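Local coordinates for hypothetical protein Cgl1923 (Corynebacterium glutamicum ATCC 13032, PDB 2P90), which is of unknown function but belongs to the PAC2 family, which includes proteasome assembly chaperones, so a role connected with the proteasome is possible, at residues 8-12 with 122-126; 139-145 with 197-203; 165-169 with 269-273. One frame throughout, in Å; residues are numbered along the deposited sequence.

Interaction 1 (8-12 with 122-126); sequences MYELE and AVVDL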
loop_
_atom_site.group_PDB
_atom_site.type_symbol
_atom_site.label_atom_id
_atom_site.label_comp_id
_atom_site.label_asym_id
_atom_site.label_seq_id
_atom_site.Cartn_x
_atom_site.Cartn_y
_atom_site.Cartn_z
ATOM N N MET B 8 -9.110 16.118 10.766
ATOM C CA MET B 8 -9.670 14.988 9.967
ATOM C C MET B 8 -10.672 15.449 8.879
ATOM O O MET B 8 -10.737 14.857 7.821
ATOM C CB MET B 8 -10.211 13.857 10.881
ATOM C CG MET B 8 -9.812 12.392 10.452
ATOM S SD MET B 8 -8.060 11.877 10.414
ATOM C CE MET B 8 -7.001 13.142 11.073
ATOM N N TYR B 9 -11.419 16.518 9.131
ATOM C CA TYR B 9 -12.382 17.042 8.163
ATOM C C TYR B 9 -12.584 18.541 8.377
ATOM O O TYR B 9 -12.206 19.078 9.405
ATOM C CB TYR B 9 -13.748 16.339 8.302
ATOM C CG TYR B 9 -14.387 16.522 9.654
ATOM C CD1 TYR B 9 -14.158 15.594 10.673
ATOM C CD2 TYR B 9 -15.193 17.634 9.937
ATOM C CE1 TYR B 9 -14.700 15.769 11.940
ATOM C CE2 TYR B 9 -15.768 17.814 11.219
ATOM C CZ TYR B 9 -15.513 16.868 12.197
ATOM O OH TYR B 9 -16.051 16.988 13.446
ATOM N N GLU B 10 -13.241 19.171 7.412
ATOM C CA GLU B 10 -13.622 20.558 7.462
ATOM C C GLU B 10 -15.157 20.645 7.343
ATOM O O GLU B 10 -15.757 20.016 6.478
ATOM C CB GLU B 10 -12.951 21.302 6.287
ATOM C CG GLU B 10 -12.727 22.786 6.507
ATOM C CD GLU B 10 -11.990 23.064 7.827
ATOM O OE1 GLU B 10 -10.809 22.634 7.941
ATOM O OE2 GLU B 10 -12.591 23.696 8.744
ATOM N N LEU B 11 -15.798 21.412 8.209
ATOM C CA LEU B 11 -17.233 21.656 8.031
ATOM C C LEU B 11 -17.481 22.664 6.951
ATOM O O LEU B 11 -16.808 23.675 6.839
ATOM C CB LEU B 11 -17.934 22.050 9.326
ATOM C CG LEU B 11 -18.172 20.904 10.313
ATOM C CD1 LEU B 11 -18.561 21.442 11.679
ATOM C CD2 LEU B 11 -19.191 19.919 9.812
ATOM N N GLU B 12 -18.452 22.372 6.118
ATOM C CA GLU B 12 -18.787 23.290 5.050
ATOM C C GLU B 12 -19.418 24.595 5.610
ATOM O O GLU B 12 -20.178 24.594 6.600
ATOM C CB GLU B 12 -19.684 22.562 4.059
ATOM C CG GLU B 12 -19.904 23.294 2.771
ATOM C CD GLU B 12 -18.744 23.149 1.767
ATOM O OE1 GLU B 12 -17.661 22.540 2.086
ATOM O OE2 GLU B 12 -18.954 23.667 0.641
ATOM N N ALA B 122 -13.743 10.754 14.389
ATOM C CA ALA B 122 -14.264 11.942 13.744
ATOM C C ALA B 122 -15.700 11.698 13.265
ATOM O O ALA B 122 -16.570 12.603 13.322
ATOM C CB ALA B 122 -13.370 12.342 12.565
ATOM N N VAL B 123 -15.947 10.471 12.791
ATOM C CA VAL B 123 -17.277 10.130 12.343
ATOM C C VAL B 123 -18.288 10.073 13.510
ATOM O O VAL B 123 -19.422 10.572 13.376
ATOM C CB VAL B 123 -17.339 8.897 11.409
ATOM C CG1 VAL B 123 -18.801 8.578 11.102
ATOM C CG2 VAL B 123 -16.620 9.210 10.103
ATOM N N VAL B 124 -17.873 9.523 14.652
ATOM C CA VAL B 124 -18.760 9.573 15.790
ATOM C C VAL B 124 -19.018 10.984 16.312
ATOM O O VAL B 124 -20.139 11.264 16.688
ATOM C CB VAL B 124 -18.524 8.508 16.911
ATOM C CG1 VAL B 124 -17.900 7.243 16.371
ATOM C CG2 VAL B 124 -17.732 9.066 18.025
ATOM N N ASP B 125 -18.040 11.889 16.266
ATOM C CA ASP B 125 -18.335 13.278 16.643
ATOM C C ASP B 125 -19.367 13.908 15.710
ATOM O O ASP B 125 -20.107 14.810 16.119
ATOM C CB ASP B 125 -17.106 14.192 16.643
ATOM C CG ASP B 125 -16.007 13.726 17.581
ATOM O OD1 ASP B 125 -16.300 13.122 18.665
ATOM O OD2 ASP B 125 -14.833 13.978 17.198
ATOM N N LEU B 126 -19.377 13.462 14.451
ATOM C CA LEU B 126 -20.308 14.011 13.481
ATOM C C LEU B 126 -21.724 13.469 13.698
ATOM O O LEU B 126 -22.688 14.245 13.573
ATOM C CB LEU B 126 -19.833 13.815 12.031
ATOM C CG LEU B 126 -18.676 14.692 11.552
ATOM C CD1 LEU B 126 -18.106 14.179 10.229
ATOM C CD2 LEU B 126 -19.105 16.146 11.444
HETATM O O HOH W 1 -14.052 15.497 15.496
#
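Y9 lays its ring against two residues of helix 116-129 that stand one turn apart. L126 comes over one face: its CD1 is 4.1 Å from the centroid of the Y9 ring and just 9° off the ring normal, a CH-pi contact above the middle of the ring. The other methyl, L126 CD2, is shifted toward the phenol end and lies 3.7 Å from Y9 CE2. A122 meets the edge instead, with its CB in the ring plane and 3.7 Å from Y9 CE1. The ring gets there because CG of Y9 sits between the backbone N and the carbonyl carbon (chi1 61°).

The flanking residues add smaller touches: M8 CB is 3.9 Å from A122 CB, with CG still alongside, before the thioether end turns away, and L11 CD2 is 4.1 Å from L126 CD2. A water 3.2 Å from Y9 OH may bridge to the D125 carboxylate, but its modelled distance there is too short to trust.

Further out, F61 of strand 54-61 meets the Y9 ring, planes at about 55°, and touches V123 and L126, so it contacts both segments. Strand 9-11 is the outermost strand at this end of the mixed sheet within this chain, hydrogen-bonded antiparallel to strand 54-61 through E10 and S60. Helix 116-129 turns V123 and V124 toward L183 of helix 179-189.

Interaction 2 (139-145 with 197-203); sequences YAAPMTV and YTVHVPH
Two neighbouring parallel strands of the mixed sheet in this alpha/beta fold, 134-143 and 194-202, pair here at their C-terminal ends. The backbone bonds alternate in the parallel manner: Y139 O accepts from V199 N at 3.1 Å, A141 N gives to V199 O at 3.0 Å, and A141 O takes V201 N at 2.9 Å. Then M143 N gives to V201 O, and M143 O receives H203 N at 2.8 Å, just past the end of strand 194-202.

On one face of the sheet A140 CB meets V199 CG1 at 3.7 Å, in a layer that A213 of helix 211-225 backs through V199 and V201. The other face carries Y139, A141, T198 and H200. There A141 CB packs on T198 CG2, while the Y139 hydroxyl is bonded to E184 and S180 of helix 179-189. The H200 imidazole is anchored by NE2 to T154 OG1 of strand 153-157, the next strand across.

M143 crosses one face of that ring, its chain bent at chi2 (-61°): CG is 3.5 Å from H200 ND1, the sulfur stands farther off, and CE returns to 3.9 Å from the centroid of the H200 ring, 16° off its normal and offset toward the rim.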
loop_
_atom_site.group_PDB
_atom_site.type_symbol
_atom_site.label_atom_id
_atom_site.label_comp_id
_atom_site.label_asym_id
_atom_site.label_seq_id
_atom_site.Cartn_x
_atom_site.Cartn_y
_atom_site.Cartn_z
ATOM N N TYR B 139 -22.111 -3.023 2.480
ATOM C CA TYR B 139 -21.086 -3.985 2.067
ATOM C C TYR B 139 -21.678 -4.776 0.911
ATOM O O TYR B 139 -22.874 -5.015 0.905
ATOM C CB TYR B 139 -20.778 -4.954 3.201
ATOM C CG TYR B 139 -20.382 -4.274 4.493
ATOM C CD1 TYR B 139 -19.036 -4.024 4.764
ATOM C CD2 TYR B 139 -21.348 -3.877 5.445
ATOM C CE1 TYR B 139 -18.654 -3.392 5.910
ATOM C CE2 TYR B 139 -20.963 -3.235 6.624
ATOM C CZ TYR B 139 -19.607 -2.995 6.838
ATOM O OH TYR B 139 -19.136 -2.371 7.963
ATOM N N ALA B 140 -20.872 -5.131 -0.088
ATOM C CA ALA B 140 -21.290 -6.074 -1.130
ATOM C C ALA B 140 -20.259 -7.198 -1.185
ATOM O O ALA B 140 -19.043 -6.965 -1.444
ATOM C CB ALA B 140 -21.425 -5.395 -2.464
ATOM N N ALA B 141 -20.730 -8.422 -0.920
ATOM C CA ALA B 141 -19.826 -9.587 -0.880
ATOM C C ALA B 141 -20.081 -10.528 -2.014
ATOM O O ALA B 141 -21.235 -10.789 -2.329
ATOM C CB ALA B 141 -19.927 -10.346 0.490
ATOM N N PRO B 142 -19.001 -11.084 -2.604
ATOM C CA PRO B 142 -19.213 -12.111 -3.619
ATOM C C PRO B 142 -19.644 -13.377 -2.899
ATOM O O PRO B 142 -18.996 -13.770 -1.918
ATOM C CB PRO B 142 -17.829 -12.295 -4.255
ATOM C CG PRO B 142 -16.831 -11.785 -3.222
ATOM C CD PRO B 142 -17.568 -10.848 -2.307
ATOM N N MET B 143 -20.733 -14.002 -3.355
ATOM C CA MET B 143 -21.232 -15.218 -2.693
ATOM C C MET B 143 -21.571 -16.334 -3.677
ATOM O O MET B 143 -21.682 -16.122 -4.900
ATOM C CB MET B 143 -22.448 -14.937 -1.788
ATOM C CG MET B 143 -22.200 -13.996 -0.588
ATOM S SD MET B 143 -20.966 -14.504 0.671
ATOM C CE MET B 143 -21.514 -13.440 1.998
ATOM N N THR B 144 -21.766 -17.520 -3.115
ATOM C CA THR B 144 -22.157 -18.693 -3.891
ATOM C C THR B 144 -23.682 -18.690 -3.955
ATOM O O THR B 144 -24.356 -19.442 -3.246
ATOM C CB THR B 144 -21.617 -20.004 -3.260
ATOM O OG1 THR B 144 -21.957 -20.024 -1.879
ATOM C CG2 THR B 144 -20.103 -20.095 -3.392
ATOM N N VAL B 145 -24.190 -17.775 -4.781
ATOM C CA VAL B 145 -25.601 -17.565 -5.029
ATOM C C VAL B 145 -25.698 -17.355 -6.529
ATOM O O VAL B 145 -24.718 -16.895 -7.156
ATOM C CB VAL B 145 -26.187 -16.326 -4.260
ATOM C CG1 VAL B 145 -26.136 -16.535 -2.739
ATOM C CG2 VAL B 145 -25.522 -14.993 -4.676
ATOM N N TYR B 197 -25.259 -3.719 6.518
ATOM C CA TYR B 197 -25.991 -4.511 5.516
ATOM C C TYR B 197 -25.065 -5.005 4.412
ATOM O O TYR B 197 -24.414 -4.239 3.712
ATOM C CB TYR B 197 -27.151 -3.741 4.877
ATOM C CG TYR B 197 -28.237 -3.208 5.798
ATOM C CD1 TYR B 197 -28.370 -3.643 7.132
ATOM C CD2 TYR B 197 -29.168 -2.290 5.311
ATOM C CE1 TYR B 197 -29.406 -3.149 7.967
ATOM C CE2 TYR B 197 -30.214 -1.794 6.125
ATOM C CZ TYR B 197 -30.312 -2.227 7.444
ATOM O OH TYR B 197 -31.307 -1.700 8.218
ATOM N N THR B 198 -25.036 -6.306 4.240
ATOM C CA THR B 198 -24.312 -6.900 3.155
ATOM C C THR B 198 -25.285 -7.514 2.134
ATOM O O THR B 198 -26.144 -8.331 2.473
ATOM C CB THR B 198 -23.379 -8.001 3.713
ATOM O OG1 THR B 198 -22.643 -7.460 4.816
ATOM C CG2 THR B 198 -22.433 -8.526 2.642
ATOM N N VAL B 199 -25.118 -7.137 0.883
ATOM C CA VAL B 199 -25.876 -7.728 -0.197
ATOM C C VAL B 199 -24.984 -8.839 -0.773
ATOM O O VAL B 199 -23.752 -8.693 -0.800
ATOM C CB VAL B 199 -26.265 -6.625 -1.237
ATOM C CG1 VAL B 199 -25.020 -6.049 -1.944
ATOM C CG2 VAL B 199 -27.271 -7.130 -2.249
ATOM N N HIS B 200 -25.594 -9.946 -1.199
ATOM C CA HIS B 200 -24.864 -11.113 -1.684
ATOM C C HIS B 200 -24.894 -11.127 -3.185
ATOM O O HIS B 200 -25.973 -11.089 -3.765
ATOM C CB HIS B 200 -25.510 -12.397 -1.169
ATOM C CG HIS B 200 -25.419 -12.551 0.315
ATOM N ND1 HIS B 200 -25.348 -13.780 0.935
ATOM C CD2 HIS B 200 -25.353 -11.627 1.302
ATOM C CE1 HIS B 200 -25.275 -13.607 2.242
ATOM N NE2 HIS B 200 -25.261 -12.307 2.488
ATOM N N VAL B 201 -23.722 -11.157 -3.820
ATOM C CA VAL B 201 -23.643 -11.009 -5.253
ATOM C C VAL B 201 -23.044 -12.301 -5.799
ATOM O O VAL B 201 -22.085 -12.793 -5.216
ATOM C CB VAL B 201 -22.747 -9.780 -5.605
ATOM C CG1 VAL B 201 -22.564 -9.613 -7.129
ATOM C CG2 VAL B 201 -23.282 -8.484 -4.918
ATOM N N PRO B 202 -23.625 -12.876 -6.892
ATOM C CA PRO B 202 -23.041 -14.085 -7.484
ATOM C C PRO B 202 -21.557 -13.851 -7.686
ATOM O O PRO B 202 -21.187 -12.842 -8.254
ATOM C CB PRO B 202 -23.765 -14.205 -8.832
ATOM C CG PRO B 202 -25.045 -13.537 -8.619
ATOM C CD PRO B 202 -24.847 -12.461 -7.617
ATOM N N HIS B 203 -20.717 -14.754 -7.195
ATOM C CA HIS B 203 -19.279 -14.532 -7.234
ATOM C C HIS B 203 -18.785 -14.379 -8.660
ATOM O O HIS B 203 -17.850 -13.612 -8.909
ATOM C CB HIS B 203 -18.507 -15.658 -6.512
ATOM C CG HIS B 203 -18.612 -16.982 -7.193
ATOM N ND1 HIS B 203 -19.764 -17.738 -7.174
ATOM C CD2 HIS B 203 -17.722 -17.670 -7.949
ATOM C CE1 HIS B 203 -19.578 -18.842 -7.884
ATOM N NE2 HIS B 203 -18.348 -18.822 -8.367
#

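Interaction 3 (165-169 with 269-273); sequences DQVSL and ELERY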
loop_
_atom_site.group_PDB
_atom_site.type_symbol
_atom_site.label_atom_id
_atom_site.label_comp_id
_atom_site.label_asym_id
_atom_site.label_seq_id
_atom_site.Cartn_x
_atom_site.Cartn_y
_atom_site.Cartn_z
ATOM N N ASP B 165 -36.969 -7.786 5.513
ATOM C CA ASP B 165 -36.449 -8.852 4.674
ATOM C C ASP B 165 -34.921 -8.923 4.701
ATOM O O ASP B 165 -34.224 -8.033 4.200
ATOM C CB ASP B 165 -36.953 -8.714 3.240
ATOM C CG ASP B 165 -36.444 -9.823 2.339
ATOM O OD1 ASP B 165 -36.411 -10.998 2.784
ATOM O OD2 ASP B 165 -36.067 -9.516 1.189
ATOM N N GLN B 166 -34.413 -10.008 5.278
ATOM C CA GLN B 166 -32.990 -10.194 5.485
ATOM C C GLN B 166 -32.758 -11.633 5.919
ATOM O O GLN B 166 -33.008 -11.991 7.073
ATOM C CB GLN B 166 -32.482 -9.198 6.532
ATOM C CG GLN B 166 -31.543 -9.771 7.574
ATOM C CD GLN B 166 -31.972 -9.451 9.002
ATOM O OE1 GLN B 166 -31.132 -9.319 9.885
ATOM N NE2 GLN B 166 -33.280 -9.328 9.230
ATOM N N VAL B 167 -32.293 -12.445 4.969
ATOM C CA VAL B 167 -32.099 -13.885 5.134
ATOM C C VAL B 167 -30.807 -14.182 5.931
ATOM O O VAL B 167 -30.036 -15.096 5.602
ATOM C CB VAL B 167 -32.201 -14.607 3.728
ATOM C CG1 VAL B 167 -31.593 -16.010 3.737
ATOM C CG2 VAL B 167 -33.686 -14.680 3.245
ATOM N N SER B 168 -30.619 -13.415 7.012
ATOM C CA SER B 168 -29.350 -13.339 7.766
ATOM C C SER B 168 -29.158 -14.392 8.860
ATOM O O SER B 168 -28.860 -14.052 10.014
ATOM C CB SER B 168 -29.205 -11.957 8.385
ATOM O OG SER B 168 -30.094 -11.827 9.465
ATOM N N LEU B 169 -29.331 -15.660 8.489
ATOM C CA LEU B 169 -29.093 -16.784 9.388
ATOM C C LEU B 169 -27.573 -16.917 9.537
ATOM O O LEU B 169 -26.882 -17.442 8.643
ATOM C CB LEU B 169 -29.740 -18.073 8.838
ATOM C CG LEU B 169 -30.224 -19.245 9.724
ATOM C CD1 LEU B 169 -30.919 -18.809 11.029
ATOM C CD2 LEU B 169 -31.145 -20.192 8.909
ATOM N N GLU B 269 -31.381 -23.501 1.414
ATOM C CA GLU B 269 -31.085 -22.626 2.550
ATOM C C GLU B 269 -32.305 -21.745 2.866
ATOM O O GLU B 269 -32.604 -21.464 4.033
ATOM C CB GLU B 269 -29.802 -21.809 2.317
ATOM C CG GLU B 269 -29.084 -21.206 3.589
ATOM C CD GLU B 269 -29.489 -21.786 5.033
ATOM O OE1 GLU B 269 -28.860 -22.798 5.513
ATOM O OE2 GLU B 269 -30.373 -21.158 5.711
ATOM N N LEU B 270 -33.038 -21.363 1.825
ATOM C CA LEU B 270 -34.279 -20.632 2.004
ATOM C C LEU B 270 -35.314 -21.449 2.784
ATOM O O LEU B 270 -36.010 -20.906 3.646
ATOM C CB LEU B 270 -34.826 -20.175 0.655
ATOM C CG LEU B 270 -36.116 -19.363 0.653
ATOM C CD1 LEU B 270 -35.898 -18.027 1.357
ATOM C CD2 LEU B 270 -36.638 -19.182 -0.791
ATOM N N GLU B 271 -35.411 -22.749 2.495
ATOM C CA GLU B 271 -36.214 -23.671 3.322
ATOM C C GLU B 271 -35.739 -23.674 4.764
ATOM O O GLU B 271 -36.518 -23.472 5.667
ATOM C CB GLU B 271 -36.177 -25.090 2.771
ATOM C CG GLU B 271 -36.846 -25.207 1.423
ATOM C CD GLU B 271 -36.923 -26.635 0.885
ATOM O OE1 GLU B 271 -37.150 -27.589 1.674
ATOM O OE2 GLU B 271 -36.808 -26.782 -0.355
ATOM N N ARG B 272 -34.448 -23.860 4.991
ATOM C CA ARG B 272 -33.988 -23.882 6.366
ATOM C C ARG B 272 -34.344 -22.586 7.092
ATOM O O ARG B 272 -34.795 -22.615 8.241
ATOM C CB ARG B 272 -32.507 -24.244 6.449
ATOM C CG ARG B 272 -32.283 -25.723 6.151
ATOM C CD ARG B 272 -30.839 -26.185 6.298
ATOM N NE ARG B 272 -30.007 -25.649 5.229
ATOM C CZ ARG B 272 -29.959 -26.083 3.962
ATOM N NH1 ARG B 272 -30.681 -27.110 3.548
ATOM N NH2 ARG B 272 -29.163 -25.468 3.094
ATOM N N TYR B 273 -34.205 -21.464 6.378
ATOM C CA TYR B 273 -34.453 -20.144 6.935
ATOM C C TYR B 273 -35.900 -19.899 7.383
ATOM O O TYR B 273 -36.126 -19.388 8.474
ATOM C CB TYR B 273 -33.972 -19.018 5.983
ATOM C CG TYR B 273 -33.913 -17.695 6.715
ATOM C CD1 TYR B 273 -32.832 -17.402 7.537
ATOM C CD2 TYR B 273 -34.977 -16.776 6.648
ATOM C CE1 TYR B 273 -32.763 -16.220 8.251
ATOM C CE2 TYR B 273 -34.934 -15.572 7.375
ATOM C CZ TYR B 273 -33.817 -15.306 8.179
ATOM O OH TYR B 273 -33.720 -14.126 8.928
#
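The backbone of 165-169 makes an inverse gamma turn centred on S168, and L169 CA lies 6.8 Å from Y273 CA on the long C-terminal helix 253-276. This is a loop-on-helix surface contact carried mostly by the side chain of Y273.

CG of Y273 is anti to the backbone N (chi1 -166°), which sends the ring off the helix into the curve of the loop. V167 CA lies over one face, 3.9 Å from the centroid of the Y273 ring, a CH-pi contact displaced toward the rim. L169 comes to the ring edge, its CB 3.4 Å from Y273 CD1, and the two side chains run past each other in opposite directions. Y273 OH sits 2.9 Å from Q166 O. Within the loop S168 OG donates to Q166 OE1 at 2.7 Å from above the amide plane, and S168 N bonds to Q166 O. H277 stacks on the Y273 ring, and S168 O makes a weak hydrogen bond to N81 of the second subunit.

L169 CD2 also reaches E269, 3.4 Å from OE2. R272 NE meets the other oxygen, E269 OE1, from above the carboxylate plane in a 3.1 Å salt bridge, and R272 NH1 is bonded to S268 OG.

Interactions 1 and 2 both belong to the mixed sheet but lie on opposite sides of the chain's centre, about 30 Å between centres; helix 116-129 of the first leads along the chain into strand 134-143 of the second. Both are partly buried, though six touching residues are buried in interaction 2 against two in interaction 1. Interaction 2 is held chiefly by backbone hydrogen bonds between strands, with side chains layered on both faces; interaction 1, at the edge strand, relies on apolar and CH-pi contacts. Interaction 3, with none buried, joins a surface loop to the C-terminal helix, again around a tyrosine ring, its centre about 14 Å from that of interaction 2.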